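Local coordinates for protein glucanase (Klebsiella pneumoniae, PDB 5GY3) that probably hydrolyses internal beta-1,4-glucosidic bonds in cellulose and related beta-glucans, as a family 8 glycoside hydrolase, at residues A[85-97]-A[108-120]. Sequence-based numbering, arbitrary orientation.
Sequences ASDGDTLIAWALL and YAIASDAITASLL
Leu96 enters the facing helix as a knob, its hole formed by Tyr108, Ala111, Ser112 and Ile115. Its CB lies 3.4 Å from Tyr108 O and also touches Ser112 CB. Beyond CG the branches part: CD1 meets Ile115 CD1 at 3.8 Å and the methyl of Ala111, whereas CD2 reaches Tyr108 CD1, approaching the ring obliquely. Ile115 answers as a knob among Asp89, Ile92, Ala93 and Leu96, with CG2 3.6 Å from Ala93 CB. The small Ala93 and Ser112 let the backbones close to 4.5 Å between their CA atoms. Ser112, its OG swung opposite the backbone N (chi1 179°), donates to Ala93 O at 2.8 Å from above the carbonyl plane; Leu97 N reaches the same oxygen from the opposite face, so two bonds grip it. Farther along, Leu119 CD1 packs 3.6 Å from Thr90 OG1 and CD2 against Asp89 CB. Segments 86-97 and 108-120 run nearly antiparallel, their axes at 153°, as a helical hairpin in keeping with the family's (alpha/alpha)6 barrel. Helix 86-103, which carries the predicted active-site residue Asp87, also packs against helices 29-41, 45-59 and 155-164.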
ATOM      1  N   ALA A  85      -1.100  10.865   2.055  1.00  7.86           N
ATOM      2  CA  ALA A  85      -0.931   9.797   1.080  1.00 11.45           C
ATOM      3  C   ALA A  85      -2.030   8.789   1.376  1.00 11.75           C
ATOM      4  O   ALA A  85      -2.045   8.182   2.452  1.00 11.40           O
ATOM      5  CB  ALA A  85       0.459   9.159   1.159  1.00 12.00           C
ATOM      6  N   SER A  86      -2.967   8.636   0.438  1.00  9.75           N
ATOM      7  CA  SER A  86      -4.200   7.926   0.757  1.00 11.66           C
ATOM      8  C   SER A  86      -3.963   6.459   1.083  1.00 10.45           C
ATOM      9  O   SER A  86      -4.755   5.866   1.831  1.00  8.91           O
ATOM     10  CB  SER A  86      -5.194   8.073  -0.390  1.00 10.05           C
ATOM     11  OG  SER A  86      -5.454   9.442  -0.618  1.00 10.39           O
ATOM     12  N   ASP A  87      -2.906   5.844   0.538  1.00  8.11           N
ATOM     13  CA  ASP A  87      -2.650   4.464   0.928  1.00 10.20           C
ATOM     14  C   ASP A  87      -2.186   4.390   2.374  1.00  7.93           C
ATOM     15  O   ASP A  87      -2.552   3.458   3.092  1.00  7.12           O
ATOM     16  CB  ASP A  87      -1.661   3.772  -0.025  1.00 11.16           C
ATOM     17  CG  ASP A  87      -0.258   4.378  -0.022  1.00 13.86           C
ATOM     18  OD1 ASP A  87      -0.082   5.591   0.253  1.00 11.83           O
ATOM     19  OD2 ASP A  87       0.689   3.606  -0.343  1.00 14.63           O
ATOM     20  N   GLY A  88      -1.397   5.367   2.824  1.00  9.89           N
ATOM     21  CA  GLY A  88      -0.980   5.369   4.220  1.00  8.55           C
ATOM     22  C   GLY A  88      -2.152   5.543   5.168  1.00  9.28           C
ATOM     23  O   GLY A  88      -2.281   4.806   6.149  1.00  8.96           O
ATOM     24  N   ASP A  89      -3.023   6.526   4.885  1.00  8.49           N
ATOM     25  CA  ASP A  89      -4.234   6.707   5.689  1.00 10.29           C
ATOM     26  C   ASP A  89      -5.054   5.425   5.737  1.00  8.50           C
ATOM     27  O   ASP A  89      -5.607   5.065   6.783  1.00  8.42           O
ATOM     28  CB  ASP A  89      -5.133   7.811   5.122  1.00  8.06           C
ATOM     29  CG  ASP A  89      -4.422   9.139   4.894  1.00 12.38           C
ATOM     30  OD1 ASP A  89      -3.600   9.567   5.731  1.00 11.80           O
ATOM     31  OD2 ASP A  89      -4.743   9.779   3.870  1.00 11.97           O
ATOM     32  N   THR A  90      -5.189   4.759   4.590  1.00  6.75           N
ATOM     33  CA  THR A  90      -5.963   3.524   4.519  1.00  7.12           C
ATOM     34  C   THR A  90      -5.349   2.438   5.390  1.00  8.86           C
ATOM     35  O   THR A  90      -6.060   1.734   6.122  1.00  7.86           O
ATOM     36  CB  THR A  90      -6.035   3.058   3.060  1.00  8.05           C
ATOM     37  OG1 THR A  90      -6.751   4.020   2.277  1.00  6.09           O
ATOM     38  CG2 THR A  90      -6.697   1.703   2.945  1.00  5.76           C
ATOM     39  N   LEU A  91      -4.024   2.264   5.296  1.00  6.65           N
ATOM     40  CA  LEU A  91      -3.351   1.211   6.051  1.00  9.07           C
ATOM     41  C   LEU A  91      -3.510   1.425   7.546  1.00  8.21           C
ATOM     42  O   LEU A  91      -3.735   0.466   8.302  1.00  8.39           O
ATOM     43  CB  LEU A  91      -1.869   1.181   5.681  1.00  6.95           C
ATOM     44  CG  LEU A  91      -1.582   0.737   4.247  1.00 11.70           C
ATOM     45  CD1 LEU A  91      -0.162   1.126   3.857  1.00 12.46           C
ATOM     46  CD2 LEU A  91      -1.796  -0.761   4.118  1.00  9.84           C
ATOM     47  N   ILE A  92      -3.393   2.682   7.982  1.00  7.25           N
ATOM     48  CA  ILE A  92      -3.586   3.030   9.390  1.00 10.50           C
ATOM     49  C   ILE A  92      -5.006   2.694   9.831  1.00 10.71           C
ATOM     50  O   ILE A  92      -5.216   2.071  10.877  1.00  7.81           O
ATOM     51  CB  ILE A  92      -3.254   4.517   9.622  1.00 10.93           C
ATOM     52  CG1 ILE A  92      -1.745   4.768   9.450  1.00  9.48           C
ATOM     53  CG2 ILE A  92      -3.745   4.967  11.003  1.00  9.61           C
ATOM     54  CD1 ILE A  92      -1.351   6.262   9.212  1.00  9.48           C
ATOM     55  N   ALA A  93      -6.005   3.110   9.042  1.00  8.79           N
ATOM     56  CA  ALA A  93      -7.389   2.840   9.421  1.00  7.57           C
ATOM     57  C   ALA A  93      -7.672   1.345   9.428  1.00  7.18           C
ATOM     58  O   ALA A  93      -8.456   0.853  10.249  1.00  7.19           O
ATOM     59  CB  ALA A  93      -8.355   3.558   8.473  1.00  7.68           C
ATOM     60  N   TRP A  94      -7.076   0.619   8.486  1.00  5.68           N
ATOM     61  CA  TRP A  94      -7.260  -0.827   8.409  1.00  8.03           C
ATOM     62  C   TRP A  94      -6.624  -1.516   9.608  1.00  9.04           C
ATOM     63  O   TRP A  94      -7.233  -2.403  10.220  1.00  7.98           O
ATOM     64  CB  TRP A  94      -6.648  -1.333   7.098  1.00  7.26           C
ATOM     65  CG  TRP A  94      -6.915  -2.758   6.777  1.00  7.75           C
ATOM     66  CD1 TRP A  94      -7.952  -3.539   7.223  1.00  9.09           C
ATOM     67  CD2 TRP A  94      -6.136  -3.578   5.910  1.00  7.74           C
ATOM     68  NE1 TRP A  94      -7.858  -4.800   6.679  1.00  8.20           N
ATOM     69  CE2 TRP A  94      -6.753  -4.846   5.867  1.00  8.52           C
ATOM     70  CE3 TRP A  94      -4.974  -3.364   5.157  1.00  7.74           C
ATOM     71  CZ2 TRP A  94      -6.236  -5.900   5.117  1.00  9.67           C
ATOM     72  CZ3 TRP A  94      -4.473  -4.411   4.395  1.00  8.04           C
ATOM     73  CH2 TRP A  94      -5.110  -5.658   4.376  1.00 10.34           C
ATOM     74  N   ALA A  95      -5.405  -1.104   9.969  1.00  6.82           N
ATOM     75  CA  ALA A  95      -4.754  -1.669  11.146  1.00  8.99           C
ATOM     76  C   ALA A  95      -5.584  -1.439  12.409  1.00  8.06           C
ATOM     77  O   ALA A  95      -5.688  -2.334  13.263  1.00 10.04           O
ATOM     78  CB  ALA A  95      -3.355  -1.073  11.296  1.00  9.46           C
ATOM     79  N   LEU A  96      -6.180  -0.249  12.542  1.00  8.79           N
ATOM     80  CA  LEU A  96      -7.021   0.049  13.704  1.00  8.00           C
ATOM     81  C   LEU A  96      -8.249  -0.848  13.748  1.00  9.26           C
ATOM     82  O   LEU A  96      -8.627  -1.343  14.817  1.00  7.39           O
ATOM     83  CB  LEU A  96      -7.441   1.520  13.686  1.00  8.45           C
ATOM     84  CG  LEU A  96      -6.307   2.457  14.116  1.00  8.54           C
ATOM     85  CD1 LEU A  96      -6.531   3.895  13.636  1.00  8.58           C
ATOM     86  CD2 LEU A  96      -6.134   2.399  15.645  1.00  8.42           C
ATOM     87  N   LEU A  97      -8.895  -1.062  12.600  1.00  8.42           N
ATOM     88  CA  LEU A  97     -10.019  -1.990  12.552  1.00  8.54           C
ATOM     89  C   LEU A  97      -9.594  -3.383  13.011  1.00 12.25           C
ATOM     90  O   LEU A  97     -10.278  -4.030  13.820  1.00 11.77           O
ATOM     91  CB  LEU A  97     -10.583  -2.017  11.133  1.00 11.09           C
ATOM     92  CG  LEU A  97     -12.053  -2.333  10.953  1.00 21.55           C
ATOM     93  CD1 LEU A  97     -12.850  -1.374  11.836  1.00 20.44           C
ATOM     94  CD2 LEU A  97     -12.407  -2.139   9.485  1.00 15.62           C
ATOM     95  N   TYR A 108     -10.349   1.361  19.186  1.00 10.10           N
ATOM     96  CA  TYR A 108      -9.606   1.276  17.930  1.00  8.46           C
ATOM     97  C   TYR A 108     -10.537   1.379  16.726  1.00 10.64           C
ATOM     98  O   TYR A 108     -10.181   1.985  15.707  1.00  9.24           O
ATOM     99  CB  TYR A 108      -8.822  -0.029  17.850  1.00  9.11           C
ATOM    100  CG  TYR A 108      -7.729  -0.193  18.880  1.00 10.23           C
ATOM    101  CD1 TYR A 108      -6.716   0.744  19.005  1.00 13.29           C
ATOM    102  CD2 TYR A 108      -7.700  -1.310  19.707  1.00 14.87           C
ATOM    103  CE1 TYR A 108      -5.697   0.584  19.938  1.00 14.60           C
ATOM    104  CE2 TYR A 108      -6.687  -1.483  20.643  1.00 17.39           C
ATOM    105  CZ  TYR A 108      -5.690  -0.536  20.757  1.00 17.68           C
ATOM    106  OH  TYR A 108      -4.677  -0.704  21.685  1.00 16.40           O
ATOM    107  N   ALA A 109     -11.719   0.777  16.817  1.00  8.48           N
ATOM    108  CA  ALA A 109     -12.666   0.835  15.708  1.00  9.20           C
ATOM    109  C   ALA A 109     -13.282   2.221  15.572  1.00 12.03           C
ATOM    110  O   ALA A 109     -13.547   2.672  14.453  1.00  9.74           O
ATOM    111  CB  ALA A 109     -13.754  -0.220  15.896  1.00 13.69           C
ATOM    112  N   ILE A 110     -13.508   2.911  16.694  1.00 10.81           N
ATOM    113  CA  ILE A 110     -14.015   4.281  16.619  1.00  9.46           C
ATOM    114  C   ILE A 110     -12.995   5.185  15.943  1.00  9.87           C
ATOM    115  O   ILE A 110     -13.358   6.058  15.147  1.00  8.38           O
ATOM    116  CB  ILE A 110     -14.408   4.786  18.022  1.00 12.15           C
ATOM    117  CG1 ILE A 110     -15.686   4.071  18.467  1.00 14.30           C
ATOM    118  CG2 ILE A 110     -14.569   6.313  18.031  1.00 15.16           C
ATOM    119  CD1 ILE A 110     -16.023   4.231  19.945  1.00 21.74           C
ATOM    120  N   ALA A 111     -11.701   4.956  16.205  1.00 10.05           N
ATOM    121  CA  ALA A 111     -10.664   5.715  15.511  1.00 10.87           C
ATOM    122  C   ALA A 111     -10.657   5.397  14.019  1.00  8.76           C
ATOM    123  O   ALA A 111     -10.553   6.305  13.182  1.00 10.57           O
ATOM    124  CB  ALA A 111      -9.294   5.422  16.125  1.00 11.47           C
ATOM    125  N   SER A 112     -10.761   4.115  13.673  1.00  7.49           N
ATOM    126  CA  SER A 112     -10.807   3.717  12.271  1.00  8.78           C
ATOM    127  C   SER A 112     -11.953   4.406  11.543  1.00  8.83           C
ATOM    128  O   SER A 112     -11.774   4.934  10.435  1.00  6.94           O
ATOM    129  CB  SER A 112     -10.944   2.195  12.173  1.00  9.09           C
ATOM    130  OG  SER A 112     -11.019   1.785  10.814  1.00  9.18           O
ATOM    131  N   ASP A 113     -13.142   4.415  12.161  1.00  7.72           N
ATOM    132  CA  ASP A 113     -14.333   4.960  11.511  1.00 10.14           C
ATOM    133  C   ASP A 113     -14.143   6.419  11.105  1.00  8.86           C
ATOM    134  O   ASP A 113     -14.660   6.849  10.068  1.00  9.89           O
ATOM    135  CB  ASP A 113     -15.542   4.853  12.441  1.00 11.03           C
ATOM    136  CG  ASP A 113     -15.957   3.424  12.725  1.00 14.90           C
ATOM    137  OD1 ASP A 113     -15.636   2.541  11.913  1.00 13.51           O
ATOM    138  OD2 ASP A 113     -16.629   3.200  13.763  1.00 18.77           O
ATOM    139  N   ALA A 114     -13.458   7.210  11.936  1.00  8.90           N
ATOM    140  CA  ALA A 114     -13.236   8.611  11.598  1.00 10.78           C
ATOM    141  C   ALA A 114     -12.368   8.741  10.355  1.00  9.87           C
ATOM    142  O   ALA A 114     -12.643   9.577   9.481  1.00 10.22           O
ATOM    143  CB  ALA A 114     -12.605   9.348  12.785  1.00 12.19           C
ATOM    144  N   ILE A 115     -11.323   7.915  10.259  1.00  8.38           N
ATOM    145  CA  ILE A 115     -10.404   7.965   9.125  1.00  8.41           C
ATOM    146  C   ILE A 115     -11.087   7.483   7.854  1.00  8.25           C
ATOM    147  O   ILE A 115     -10.933   8.100   6.792  1.00  8.23           O
ATOM    148  CB  ILE A 115      -9.136   7.144   9.429  1.00  6.72           C
ATOM    149  CG1 ILE A 115      -8.446   7.702  10.685  1.00  8.27           C
ATOM    150  CG2 ILE A 115      -8.188   7.124   8.209  1.00  8.87           C
ATOM    151  CD1 ILE A 115      -7.447   6.744  11.326  1.00  8.86           C
ATOM    152  N   THR A 116     -11.856   6.384   7.929  1.00  7.75           N
ATOM    153  CA  THR A 116     -12.520   5.913   6.714  1.00  7.97           C
ATOM    154  C   THR A 116     -13.573   6.909   6.241  1.00  9.18           C
ATOM    155  O   THR A 116     -13.734   7.111   5.034  1.00  7.30           O
ATOM    156  CB  THR A 116     -13.134   4.519   6.899  1.00  7.94           C
ATOM    157  OG1 THR A 116     -14.082   4.513   7.973  1.00  9.28           O
ATOM    158  CG2 THR A 116     -12.047   3.499   7.182  1.00  6.10           C
ATOM    159  N   ALA A 117     -14.288   7.555   7.166  1.00  7.42           N
ATOM    160  CA  ALA A 117     -15.213   8.609   6.747  1.00  9.29           C
ATOM    161  C   ALA A 117     -14.462   9.767   6.099  1.00 10.79           C
ATOM    162  O   ALA A 117     -14.922  10.331   5.094  1.00 10.44           O
ATOM    163  CB  ALA A 117     -16.040   9.100   7.932  1.00  8.99           C
ATOM    164  N   SER A 118     -13.293  10.116   6.646  1.00  9.47           N
ATOM    165  CA  SER A 118     -12.462  11.159   6.042  1.00  9.15           C
ATOM    166  C   SER A 118     -11.962  10.750   4.661  1.00  8.44           C
ATOM    167  O   SER A 118     -11.885  11.582   3.748  1.00 11.94           O
ATOM    168  CB  SER A 118     -11.271  11.483   6.950  1.00 10.97           C
ATOM    169  OG  SER A 118     -11.670  12.242   8.074  1.00 10.47           O
ATOM    170  N   LEU A 119     -11.591   9.486   4.490  1.00  7.57           N
ATOM    171  CA  LEU A 119     -11.150   9.041   3.175  1.00  7.79           C
ATOM    172  C   LEU A 119     -12.257   9.203   2.137  1.00  9.25           C
ATOM    173  O   LEU A 119     -12.011   9.688   1.031  1.00  8.32           O
ATOM    174  CB  LEU A 119     -10.667   7.597   3.244  1.00  8.21           C
ATOM    175  CG  LEU A 119      -9.276   7.422   3.850  1.00  7.65           C
ATOM    176  CD1 LEU A 119      -9.064   5.952   4.177  1.00  8.91           C
ATOM    177  CD2 LEU A 119      -8.214   7.908   2.860  1.00 11.50           C
ATOM    178  N   LEU A 120     -13.485   8.783   2.467  1.00  8.37           N
ATOM    179  CA  LEU A 120     -14.570   8.939   1.502  1.00 10.28           C
ATOM    180  C   LEU A 120     -14.858  10.412   1.231  1.00 10.02           C
ATOM    181  O   LEU A 120     -15.089  10.808   0.078  1.00 10.46           O
ATOM    182  CB  LEU A 120     -15.838   8.236   1.997  1.00 10.03           C
ATOM    183  CG  LEU A 120     -15.733   6.716   2.112  1.00  8.25           C
ATOM    184  CD1 LEU A 120     -17.035   6.146   2.682  1.00  8.17           C
ATOM    185  CD2 LEU A 120     -15.380   6.067   0.773  1.00  7.59           C
TER